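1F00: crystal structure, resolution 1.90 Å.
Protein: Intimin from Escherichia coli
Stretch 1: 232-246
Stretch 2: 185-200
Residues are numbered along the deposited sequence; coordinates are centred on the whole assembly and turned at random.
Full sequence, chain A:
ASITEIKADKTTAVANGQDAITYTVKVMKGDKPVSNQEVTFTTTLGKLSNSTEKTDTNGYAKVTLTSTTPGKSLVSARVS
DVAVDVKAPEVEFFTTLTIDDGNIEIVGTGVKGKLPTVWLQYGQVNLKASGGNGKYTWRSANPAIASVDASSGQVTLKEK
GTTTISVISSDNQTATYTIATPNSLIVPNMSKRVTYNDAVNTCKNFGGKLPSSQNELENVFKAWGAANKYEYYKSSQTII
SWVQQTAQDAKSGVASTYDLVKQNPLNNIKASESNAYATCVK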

ATOM      1  N   TYR A 232      -4.798  -7.295  18.189  1.00 17.27           N
ATOM      2  CA  TYR A 232      -5.570  -6.646  19.238  1.00 18.41           C
ATOM      3  C   TYR A 232      -6.461  -7.566  20.073  1.00 16.43           C
ATOM      4  O   TYR A 232      -6.619  -7.347  21.268  1.00 15.61           O
ATOM      5  CB  TYR A 232      -6.431  -5.537  18.634  1.00 16.77           C
ATOM      6  CG  TYR A 232      -7.162  -4.700  19.656  1.00 18.60           C
ATOM      7  CD1 TYR A 232      -6.515  -3.670  20.340  1.00 19.74           C
ATOM      8  CD2 TYR A 232      -8.511  -4.918  19.923  1.00 19.20           C
ATOM      9  CE1 TYR A 232      -7.207  -2.867  21.259  1.00 20.07           C
ATOM     10  CE2 TYR A 232      -9.208  -4.127  20.840  1.00 18.90           C
ATOM     11  CZ  TYR A 232      -8.553  -3.106  21.498  1.00 17.23           C
ATOM     12  OH  TYR A 232      -9.255  -2.307  22.367  1.00 18.52           O
ATOM     13  N   TYR A 233      -7.054  -8.580  19.449  1.00 17.35           N
ATOM     14  CA  TYR A 233      -7.951  -9.489  20.169  1.00 17.33           C
ATOM     15  C   TYR A 233      -7.361 -10.885  20.390  1.00 16.48           C
ATOM     16  O   TYR A 233      -8.080 -11.813  20.767  1.00 18.50           O
ATOM     17  CB  TYR A 233      -9.278  -9.649  19.408  1.00 15.97           C
ATOM     18  CG  TYR A 233      -9.932  -8.353  18.966  1.00 14.92           C
ATOM     19  CD1 TYR A 233      -9.641  -7.789  17.724  1.00 16.08           C
ATOM     20  CD2 TYR A 233     -10.855  -7.701  19.785  1.00 14.58           C
ATOM     21  CE1 TYR A 233     -10.257  -6.602  17.302  1.00 15.27           C
ATOM     22  CE2 TYR A 233     -11.475  -6.515  19.380  1.00 16.02           C
ATOM     23  CZ  TYR A 233     -11.170  -5.972  18.135  1.00 16.36           C
ATOM     24  OH  TYR A 233     -11.775  -4.799  17.737  1.00 13.91           O
ATOM     25  N   LYS A 234      -6.060 -11.039  20.182  1.00 16.52           N
ATOM     26  CA  LYS A 234      -5.460 -12.364  20.319  1.00 18.65           C
ATOM     27  C   LYS A 234      -5.687 -13.070  21.653  1.00 18.37           C
ATOM     28  O   LYS A 234      -5.695 -14.299  21.699  1.00 18.89           O
ATOM     29  CB  LYS A 234      -3.961 -12.313  19.999  1.00 19.10           C
ATOM     30  CG  LYS A 234      -3.103 -11.542  20.978  1.00 24.32           C
ATOM     31  CD  LYS A 234      -1.632 -11.657  20.581  1.00 26.32           C
ATOM     32  CE  LYS A 234      -0.722 -10.947  21.567  1.00 28.57           C
ATOM     33  NZ  LYS A 234       0.709 -11.021  21.149  1.00 28.33           N
ATOM     34  N   SER A 235      -5.903 -12.317  22.729  1.00 16.63           N
ATOM     35  CA  SER A 235      -6.111 -12.936  24.037  1.00 17.67           C
ATOM     36  C   SER A 235      -7.525 -13.478  24.277  1.00 17.48           C
ATOM     37  O   SER A 235      -7.766 -14.129  25.289  1.00 14.88           O
ATOM     38  CB  SER A 235      -5.767 -11.949  25.159  1.00 18.58           C
ATOM     39  OG  SER A 235      -6.719 -10.896  25.222  1.00 20.51           O
ATOM     40  N   SER A 236      -8.458 -13.215  23.365  1.00 17.93           N
ATOM     41  CA  SER A 236      -9.831 -13.686  23.542  1.00 19.94           C
ATOM     42  C   SER A 236     -10.139 -14.985  22.819  1.00 20.66           C
ATOM     43  O   SER A 236      -9.848 -15.128  21.632  1.00 21.87           O
ATOM     44  CB  SER A 236     -10.837 -12.625  23.067  1.00 18.40           C
ATOM     45  OG  SER A 236     -10.834 -11.494  23.908  1.00 20.20           O
ATOM     46  N   GLN A 237     -10.732 -15.927  23.541  1.00 19.65           N
ATOM     47  CA  GLN A 237     -11.123 -17.197  22.948  1.00 22.60           C
ATOM     48  C   GLN A 237     -12.599 -17.077  22.600  1.00 20.17           C
ATOM     49  O   GLN A 237     -13.150 -17.906  21.883  1.00 20.45           O
ATOM     50  CB  GLN A 237     -10.908 -18.362  23.922  1.00 25.48           C
ATOM     51  CG  GLN A 237      -9.447 -18.665  24.211  1.00 33.30           C
ATOM     52  CD  GLN A 237      -8.800 -17.644  25.135  1.00 36.79           C
ATOM     53  OE1 GLN A 237      -7.581 -17.648  25.323  1.00 41.97           O
ATOM     54  NE2 GLN A 237      -9.614 -16.773  25.725  1.00 39.69           N
ATOM     55  N   THR A 238     -13.236 -16.033  23.121  1.00 18.40           N
ATOM     56  CA  THR A 238     -14.646 -15.798  22.846  1.00 18.73           C
ATOM     57  C   THR A 238     -15.001 -14.324  22.891  1.00 17.44           C
ATOM     58  O   THR A 238     -14.627 -13.615  23.822  1.00 19.51           O
ATOM     59  CB  THR A 238     -15.568 -16.525  23.857  1.00 17.83           C
ATOM     60  OG1 THR A 238     -16.929 -16.144  23.615  1.00 20.52           O
ATOM     61  CG2 THR A 238     -15.199 -16.155  25.291  1.00 19.33           C
ATOM     62  N   ILE A 239     -15.709 -13.864  21.868  1.00 17.12           N
ATOM     63  CA  ILE A 239     -16.163 -12.486  21.832  1.00 16.25           C
ATOM     64  C   ILE A 239     -17.670 -12.527  21.627  1.00 15.17           C
ATOM     65  O   ILE A 239     -18.214 -11.942  20.686  1.00 13.85           O
ATOM     66  CB  ILE A 239     -15.480 -11.668  20.716  1.00 16.38           C
ATOM     67  CG1 ILE A 239     -13.966 -11.640  20.960  1.00 16.33           C
ATOM     68  CG2 ILE A 239     -16.007 -10.229  20.724  1.00 15.49           C
ATOM     69  CD1 ILE A 239     -13.181 -10.768  19.979  1.00 19.18           C
ATOM     70  N   ILE A 240     -18.331 -13.266  22.513  1.00 12.40           N
ATOM     71  CA  ILE A 240     -19.783 -13.393  22.491  1.00 13.99           C
ATOM     72  C   ILE A 240     -20.325 -11.989  22.773  1.00 14.09           C
ATOM     73  O   ILE A 240     -19.983 -11.374  23.785  1.00 13.72           O
ATOM     74  CB  ILE A 240     -20.253 -14.411  23.569  1.00 14.83           C
ATOM     75  CG1 ILE A 240     -21.781 -14.467  23.615  1.00 16.48           C
ATOM     76  CG2 ILE A 240     -19.667 -14.050  24.933  1.00 13.18           C
ATOM     77  CD1 ILE A 240     -22.317 -15.535  24.562  1.00 16.07           C
ATOM     78  N   SER A 241     -21.164 -11.483  21.871  1.00 15.66           N
ATOM     79  CA  SER A 241     -21.697 -10.129  21.992  1.00 13.66           C
ATOM     80  C   SER A 241     -23.216 -10.027  21.902  1.00 14.37           C
ATOM     81  O   SER A 241     -23.850 -10.727  21.117  1.00 14.58           O
ATOM     82  CB  SER A 241     -21.087  -9.249  20.895  1.00 14.74           C
ATOM     83  OG  SER A 241     -19.705  -9.517  20.736  1.00 17.71           O
ATOM     84  N   TRP A 242     -23.784  -9.125  22.695  1.00 13.49           N
ATOM     85  CA  TRP A 242     -25.228  -8.900  22.714  1.00 13.84           C
ATOM     86  C   TRP A 242     -25.709  -8.321  21.383  1.00 13.32           C
ATOM     87  O   TRP A 242     -24.968  -7.593  20.719  1.00 11.88           O
ATOM     88  CB  TRP A 242     -25.600  -7.872  23.786  1.00 14.46           C
ATOM     89  CG  TRP A 242     -25.298  -8.228  25.207  1.00 16.36           C
ATOM     90  CD1 TRP A 242     -24.333  -7.680  26.002  1.00 16.14           C
ATOM     91  CD2 TRP A 242     -26.027  -9.144  26.031  1.00 16.55           C
ATOM     92  NE1 TRP A 242     -24.420  -8.194  27.275  1.00 15.39           N
ATOM     93  CE2 TRP A 242     -25.453  -9.092  27.321  1.00 14.75           C
ATOM     94  CE3 TRP A 242     -27.114 -10.000  25.806  1.00 17.27           C
ATOM     95  CZ2 TRP A 242     -25.930  -9.864  28.387  1.00 16.81           C
ATOM     96  CZ3 TRP A 242     -27.590 -10.771  26.869  1.00 19.33           C
ATOM     97  CH2 TRP A 242     -26.996 -10.694  28.143  1.00 18.21           C
ATOM     98  N   VAL A 243     -26.939  -8.652  20.993  1.00 14.12           N
ATOM     99  CA  VAL A 243     -27.537  -8.071  19.790  1.00 15.95           C
ATOM    100  C   VAL A 243     -28.862  -7.487  20.272  1.00 14.78           C
ATOM    101  O   VAL A 243     -29.444  -7.990  21.235  1.00 15.02           O
ATOM    102  CB  VAL A 243     -27.807  -9.103  18.641  1.00 15.04           C
ATOM    103  CG1 VAL A 243     -26.532  -9.862  18.306  1.00 16.66           C
ATOM    104  CG2 VAL A 243     -28.939 -10.046  19.012  1.00 16.39           C
ATOM    105  N   GLN A 244     -29.328  -6.424  19.617  1.00 16.69           N
ATOM    106  CA  GLN A 244     -30.583  -5.762  19.991  1.00 14.76           C
ATOM    107  C   GLN A 244     -31.715  -6.759  20.260  1.00 14.84           C
ATOM    108  O   GLN A 244     -31.912  -7.711  19.504  1.00 14.87           O
ATOM    109  CB  GLN A 244     -31.019  -4.794  18.880  1.00 13.71           C
ATOM    110  CG  GLN A 244     -32.179  -3.877  19.273  1.00 16.25           C
ATOM    111  CD  GLN A 244     -31.748  -2.761  20.203  1.00 17.99           C
ATOM    112  OE1 GLN A 244     -32.521  -2.308  21.053  1.00 20.46           O
ATOM    113  NE2 GLN A 244     -30.511  -2.297  20.039  1.00 17.05           N
ATOM    114  N   GLN A 245     -32.462  -6.534  21.335  1.00 15.53           N
ATOM    115  CA  GLN A 245     -33.578  -7.420  21.678  1.00 16.37           C
ATOM    116  C   GLN A 245     -34.712  -7.270  20.672  1.00 16.58           C
ATOM    117  O   GLN A 245     -34.964  -6.170  20.176  1.00 14.29           O
ATOM    118  CB  GLN A 245     -34.160  -7.071  23.056  1.00 15.75           C
ATOM    119  CG  GLN A 245     -33.357  -7.503  24.278  1.00 16.87           C
ATOM    120  CD  GLN A 245     -34.018  -7.036  25.568  1.00 18.90           C
ATOM    121  OE1 GLN A 245     -34.378  -5.868  25.695  1.00 18.24           O
ATOM    122  NE2 GLN A 245     -34.183  -7.945  26.526  1.00 15.00           N
ATOM    123  N   THR A 246     -35.389  -8.374  20.366  1.00 16.43           N
ATOM    124  CA  THR A 246     -36.548  -8.304  19.490  1.00 18.29           C
ATOM    125  C   THR A 246     -37.663  -7.958  20.478  1.00 18.24           C
ATOM    126  O   THR A 246     -37.442  -7.948  21.696  1.00 18.33           O
ATOM    127  CB  THR A 246     -36.894  -9.664  18.835  1.00 17.38           C
ATOM    128  OG1 THR A 246     -37.183 -10.627  19.859  1.00 17.67           O
ATOM    129  CG2 THR A 246     -35.742 -10.160  17.967  1.00 18.86           C
TER
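Stretch 2, residues 185-200: LIVPNMSKRVTYNDAV

Stretch 2 runs the same way along the contact as stretch 1: Met190 lies nearest Ile239 (CA to CA, 7.5 Å), Tyr196 nearest Trp242 (CA to CA, 6.6 Å) and Val200 nearest Gln244 (CA to CA, 8.4 Å). No backbone-to-backbone hydrogen bond links the two; each of the two hydrogen bonds between them pairs a side chain with a backbone atom.

Leu185, Ile186 and Val187 arrive as extended strand and add almost nothing. Pro188 makes the first real contact. Its CA-to-CB bond points toward stretch 1, its CG lies 3.7 Å from Tyr233 CE2, and its CB is 4.1 Å from Ile239 CG2. Asn189 points its CA-to-CB bond away and Met190 points its own toward stretch 1. With all three chi angles near m, Met190 places CG at the edge of the Tyr233 ring, 4.0 Å from CD2, and carries CE to 3.6 Å from Ile239 CG1 and 3.3 Å from Ser236 OG. One water accepts from Met190 N at 3.0 Å.

The chain turns a corner at Ser191, and Lys192 stays out of reach. Arg193 starts sideways, but its extended side chain returns to put NH2 3.5 Å from Thr238 CG2. Val194 then offers its carbonyl at the edge of the indole: Trp242 NE1 donates to Val194 O at 2.8 Å, the acceptor lying near the plane of the ring.

Thr195 caps the helix, its OG1 accepting from Asp198 N at 3.1 Å, and the first turn packs on Trp242. Tyr196 CA sits over the indole face, 3.9 Å from the centroid of the five-membered ring, while the phenol turns its edge to that face, planes at 86°. Tyr196, the most covered residue, reaches on to Gln245, whose N donates to Tyr196 OH at 3.0 Å and whose CG covers one phenol face. A water joins Tyr196 OH (2.8 Å) and Gln244 OE1 (3.1 Å). Ala199 CB lies 3.5 Å from Trp242 CD1.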

ATOM      1  N   LEU A 185     -18.192   0.688  11.705  1.00 15.84           N
ATOM      2  CA  LEU A 185     -17.011   0.322  12.482  1.00 15.35           C
ATOM      3  C   LEU A 185     -17.516  -0.526  13.653  1.00 14.81           C
ATOM      4  O   LEU A 185     -18.435  -0.123  14.364  1.00 15.26           O
ATOM      5  CB  LEU A 185     -16.298   1.564  13.019  1.00 12.90           C
ATOM      6  CG  LEU A 185     -15.033   1.297  13.838  1.00 12.00           C
ATOM      7  CD1 LEU A 185     -13.938   0.741  12.938  1.00 12.88           C
ATOM      8  CD2 LEU A 185     -14.561   2.592  14.496  1.00 14.77           C
ATOM      9  N   ILE A 186     -16.901  -1.690  13.850  1.00 14.27           N
ATOM     10  CA  ILE A 186     -17.295  -2.625  14.903  1.00 13.01           C
ATOM     11  C   ILE A 186     -16.325  -2.529  16.076  1.00 12.80           C
ATOM     12  O   ILE A 186     -15.135  -2.798  15.929  1.00 13.71           O
ATOM     13  CB  ILE A 186     -17.308  -4.074  14.349  1.00 15.19           C
ATOM     14  CG1 ILE A 186     -18.062  -4.112  13.013  1.00 12.39           C
ATOM     15  CG2 ILE A 186     -17.951  -5.013  15.350  1.00 11.25           C
ATOM     16  CD1 ILE A 186     -19.499  -3.602  13.097  1.00 13.17           C
ATOM     17  N   VAL A 187     -16.833  -2.160  17.246  1.00 13.57           N
ATOM     18  CA  VAL A 187     -15.975  -1.984  18.411  1.00 15.42           C
ATOM     19  C   VAL A 187     -16.299  -2.871  19.614  1.00 15.88           C
ATOM     20  O   VAL A 187     -17.144  -2.525  20.433  1.00 16.52           O
ATOM     21  CB  VAL A 187     -16.003  -0.508  18.870  1.00 16.01           C
ATOM     22  CG1 VAL A 187     -15.108  -0.311  20.088  1.00 16.06           C
ATOM     23  CG2 VAL A 187     -15.568   0.403  17.719  1.00 16.18           C
ATOM     24  N   PRO A 188     -15.631  -4.032  19.726  1.00 16.91           N
ATOM     25  CA  PRO A 188     -15.869  -4.941  20.854  1.00 17.77           C
ATOM     26  C   PRO A 188     -15.156  -4.391  22.093  1.00 18.90           C
ATOM     27  O   PRO A 188     -14.000  -3.964  22.011  1.00 20.36           O
ATOM     28  CB  PRO A 188     -15.229  -6.257  20.396  1.00 18.30           C
ATOM     29  CG  PRO A 188     -15.154  -6.136  18.900  1.00 16.80           C
ATOM     30  CD  PRO A 188     -14.803  -4.684  18.700  1.00 15.95           C
ATOM     31  N   ASN A 189     -15.842  -4.389  23.229  1.00 16.13           N
ATOM     32  CA  ASN A 189     -15.249  -3.914  24.475  1.00 16.52           C
ATOM     33  C   ASN A 189     -14.913  -5.178  25.283  1.00 14.78           C
ATOM     34  O   ASN A 189     -15.754  -5.724  25.996  1.00 15.37           O
ATOM     35  CB  ASN A 189     -16.251  -3.006  25.200  1.00 18.06           C
ATOM     36  CG  ASN A 189     -16.566  -1.733  24.403  1.00 25.31           C
ATOM     37  OD1 ASN A 189     -15.772  -0.785  24.388  1.00 26.86           O
ATOM     38  ND2 ASN A 189     -17.718  -1.718  23.723  1.00 25.56           N
ATOM     39  N   MET A 190     -13.666  -5.627  25.162  1.00 13.87           N
ATOM     40  CA  MET A 190     -13.206  -6.862  25.797  1.00 15.81           C
ATOM     41  C   MET A 190     -12.765  -6.873  27.264  1.00 17.03           C
ATOM     42  O   MET A 190     -12.387  -7.929  27.777  1.00 17.07           O
ATOM     43  CB  MET A 190     -12.068  -7.455  24.957  1.00 17.90           C
ATOM     44  CG  MET A 190     -12.409  -7.636  23.486  1.00 20.37           C
ATOM     45  SD  MET A 190     -14.018  -8.409  23.267  1.00 22.05           S
ATOM     46  CE  MET A 190     -13.776  -9.989  24.143  1.00 21.08           C
ATOM     47  N   SER A 191     -12.810  -5.736  27.948  1.00 16.68           N
ATOM     48  CA  SER A 191     -12.358  -5.703  29.338  1.00 18.64           C
ATOM     49  C   SER A 191     -13.268  -6.417  30.340  1.00 18.11           C
ATOM     50  O   SER A 191     -12.820  -6.820  31.420  1.00 17.66           O
ATOM     51  CB  SER A 191     -12.139  -4.252  29.781  1.00 20.45           C
ATOM     52  OG  SER A 191     -13.341  -3.506  29.709  1.00 23.63           O
ATOM     53  N   LYS A 192     -14.536  -6.595  29.984  1.00 16.92           N
ATOM     54  CA  LYS A 192     -15.481  -7.244  30.887  1.00 17.27           C
ATOM     55  C   LYS A 192     -16.818  -7.554  30.233  1.00 16.74           C
ATOM     56  O   LYS A 192     -17.268  -6.824  29.350  1.00 16.37           O
ATOM     57  CB  LYS A 192     -15.747  -6.328  32.081  1.00 17.33           C
ATOM     58  CG  LYS A 192     -16.273  -4.950  31.664  1.00 18.73           C
ATOM     59  CD  LYS A 192     -16.516  -4.036  32.854  1.00 20.72           C
ATOM     60  CE  LYS A 192     -16.877  -2.626  32.397  1.00 21.53           C
ATOM     61  NZ  LYS A 192     -17.136  -1.733  33.560  1.00 23.40           N
ATOM     62  N   ARG A 193     -17.455  -8.639  30.666  1.00 18.22           N
ATOM     63  CA  ARG A 193     -18.778  -8.969  30.154  1.00 18.51           C
ATOM     64  C   ARG A 193     -19.716  -8.074  30.959  1.00 18.95           C
ATOM     65  O   ARG A 193     -19.439  -7.758  32.123  1.00 20.07           O
ATOM     66  CB  ARG A 193     -19.121 -10.438  30.390  1.00 19.88           C
ATOM     67  CG  ARG A 193     -18.352 -11.402  29.501  1.00 22.51           C
ATOM     68  CD  ARG A 193     -18.807 -12.834  29.738  1.00 26.31           C
ATOM     69  NE  ARG A 193     -18.024 -13.807  28.980  1.00 33.38           N
ATOM     70  CZ  ARG A 193     -16.713 -13.985  29.111  1.00 35.16           C
ATOM     71  NH1 ARG A 193     -16.022 -13.251  29.975  1.00 38.28           N
ATOM     72  NH2 ARG A 193     -16.089 -14.906  28.386  1.00 36.24           N
ATOM     73  N   VAL A 194     -20.816  -7.660  30.345  1.00 16.35           N
ATOM     74  CA  VAL A 194     -21.755  -6.770  31.007  1.00 16.77           C
ATOM     75  C   VAL A 194     -23.194  -7.202  30.752  1.00 17.90           C
ATOM     76  O   VAL A 194     -23.451  -8.053  29.900  1.00 17.73           O
ATOM     77  CB  VAL A 194     -21.571  -5.321  30.496  1.00 17.38           C
ATOM     78  CG1 VAL A 194     -20.180  -4.825  30.845  1.00 16.78           C
ATOM     79  CG2 VAL A 194     -21.785  -5.261  28.977  1.00 13.81           C
ATOM     80  N   THR A 195     -24.134  -6.624  31.494  1.00 15.33           N
ATOM     81  CA  THR A 195     -25.535  -6.969  31.283  1.00 16.53           C
ATOM     82  C   THR A 195     -25.955  -6.334  29.962  1.00 16.07           C
ATOM     83  O   THR A 195     -25.250  -5.485  29.423  1.00 12.07           O
ATOM     84  CB  THR A 195     -26.449  -6.409  32.394  1.00 16.29           C
ATOM     85  OG1 THR A 195     -26.479  -4.979  32.310  1.00 14.61           O
ATOM     86  CG2 THR A 195     -25.939  -6.827  33.763  1.00 20.33           C
ATOM     87  N   TYR A 196     -27.106  -6.748  29.449  1.00 15.63           N
ATOM     88  CA  TYR A 196     -27.614  -6.197  28.201  1.00 17.70           C
ATOM     89  C   TYR A 196     -27.820  -4.684  28.333  1.00 17.15           C
ATOM     90  O   TYR A 196     -27.406  -3.921  27.465  1.00 16.97           O
ATOM     91  CB  TYR A 196     -28.932  -6.892  27.820  1.00 16.81           C
ATOM     92  CG  TYR A 196     -29.636  -6.278  26.629  1.00 16.37           C
ATOM     93  CD1 TYR A 196     -30.481  -5.181  26.785  1.00 15.52           C
ATOM     94  CD2 TYR A 196     -29.424  -6.764  25.340  1.00 12.40           C
ATOM     95  CE1 TYR A 196     -31.098  -4.580  25.690  1.00 17.71           C
ATOM     96  CE2 TYR A 196     -30.031  -6.167  24.234  1.00 15.28           C
ATOM     97  CZ  TYR A 196     -30.869  -5.077  24.419  1.00 15.85           C
ATOM     98  OH  TYR A 196     -31.480  -4.484  23.340  1.00 17.34           O
ATOM     99  N   ASN A 197     -28.447  -4.246  29.419  1.00 18.43           N
ATOM    100  CA  ASN A 197     -28.681  -2.815  29.602  1.00 21.36           C
ATOM    101  C   ASN A 197     -27.389  -2.012  29.674  1.00 20.78           C
ATOM    102  O   ASN A 197     -27.318  -0.900  29.142  1.00 19.57           O
ATOM    103  CB  ASN A 197     -29.532  -2.551  30.847  1.00 23.99           C
ATOM    104  CG  ASN A 197     -31.001  -2.862  30.619  1.00 27.72           C
ATOM    105  OD1 ASN A 197     -31.549  -2.574  29.552  1.00 29.86           O
ATOM    106  ND2 ASN A 197     -31.651  -3.438  31.625  1.00 31.17           N
ATOM    107  N   ASP A 198     -26.366  -2.563  30.320  1.00 18.61           N
ATOM    108  CA  ASP A 198     -25.096  -1.855  30.402  1.00 19.28           C
ATOM    109  C   ASP A 198     -24.455  -1.776  29.025  1.00 18.05           C
ATOM    110  O   ASP A 198     -23.739  -0.823  28.723  1.00 18.51           O
ATOM    111  CB  ASP A 198     -24.138  -2.536  31.379  1.00 20.15           C
ATOM    112  CG  ASP A 198     -24.457  -2.212  32.822  1.00 25.88           C
ATOM    113  OD1 ASP A 198     -25.174  -1.218  33.061  1.00 27.63           O
ATOM    114  OD2 ASP A 198     -23.985  -2.939  33.721  1.00 27.04           O
ATOM    115  N   ALA A 199     -24.717  -2.776  28.187  1.00 16.55           N
ATOM    116  CA  ALA A 199     -24.157  -2.796  26.839  1.00 15.88           C
ATOM    117  C   ALA A 199     -24.821  -1.701  26.012  1.00 15.26           C
ATOM    118  O   ALA A 199     -24.166  -1.007  25.238  1.00 16.36           O
ATOM    119  CB  ALA A 199     -24.389  -4.150  26.197  1.00 14.77           C
ATOM    120  N   VAL A 200     -26.130  -1.563  26.182  1.00 15.66           N
ATOM    121  CA  VAL A 200     -26.901  -0.546  25.482  1.00 19.47           C
ATOM    122  C   VAL A 200     -26.344   0.844  25.799  1.00 20.63           C
ATOM    123  O   VAL A 200     -26.122   1.655  24.898  1.00 21.49           O
ATOM    124  CB  VAL A 200     -28.386  -0.601  25.904  1.00 20.70           C
ATOM    125  CG1 VAL A 200     -29.128   0.638  25.401  1.00 22.96           C
ATOM    126  CG2 VAL A 200     -29.029  -1.865  25.356  1.00 20.31           C
TER
HETATM  127  O   HOH W   1     -11.561  -3.694  24.394  1.00 22.01           O
HETATM  128  O   HOH W   2     -33.017  -2.286  24.129  1.00 23.01           O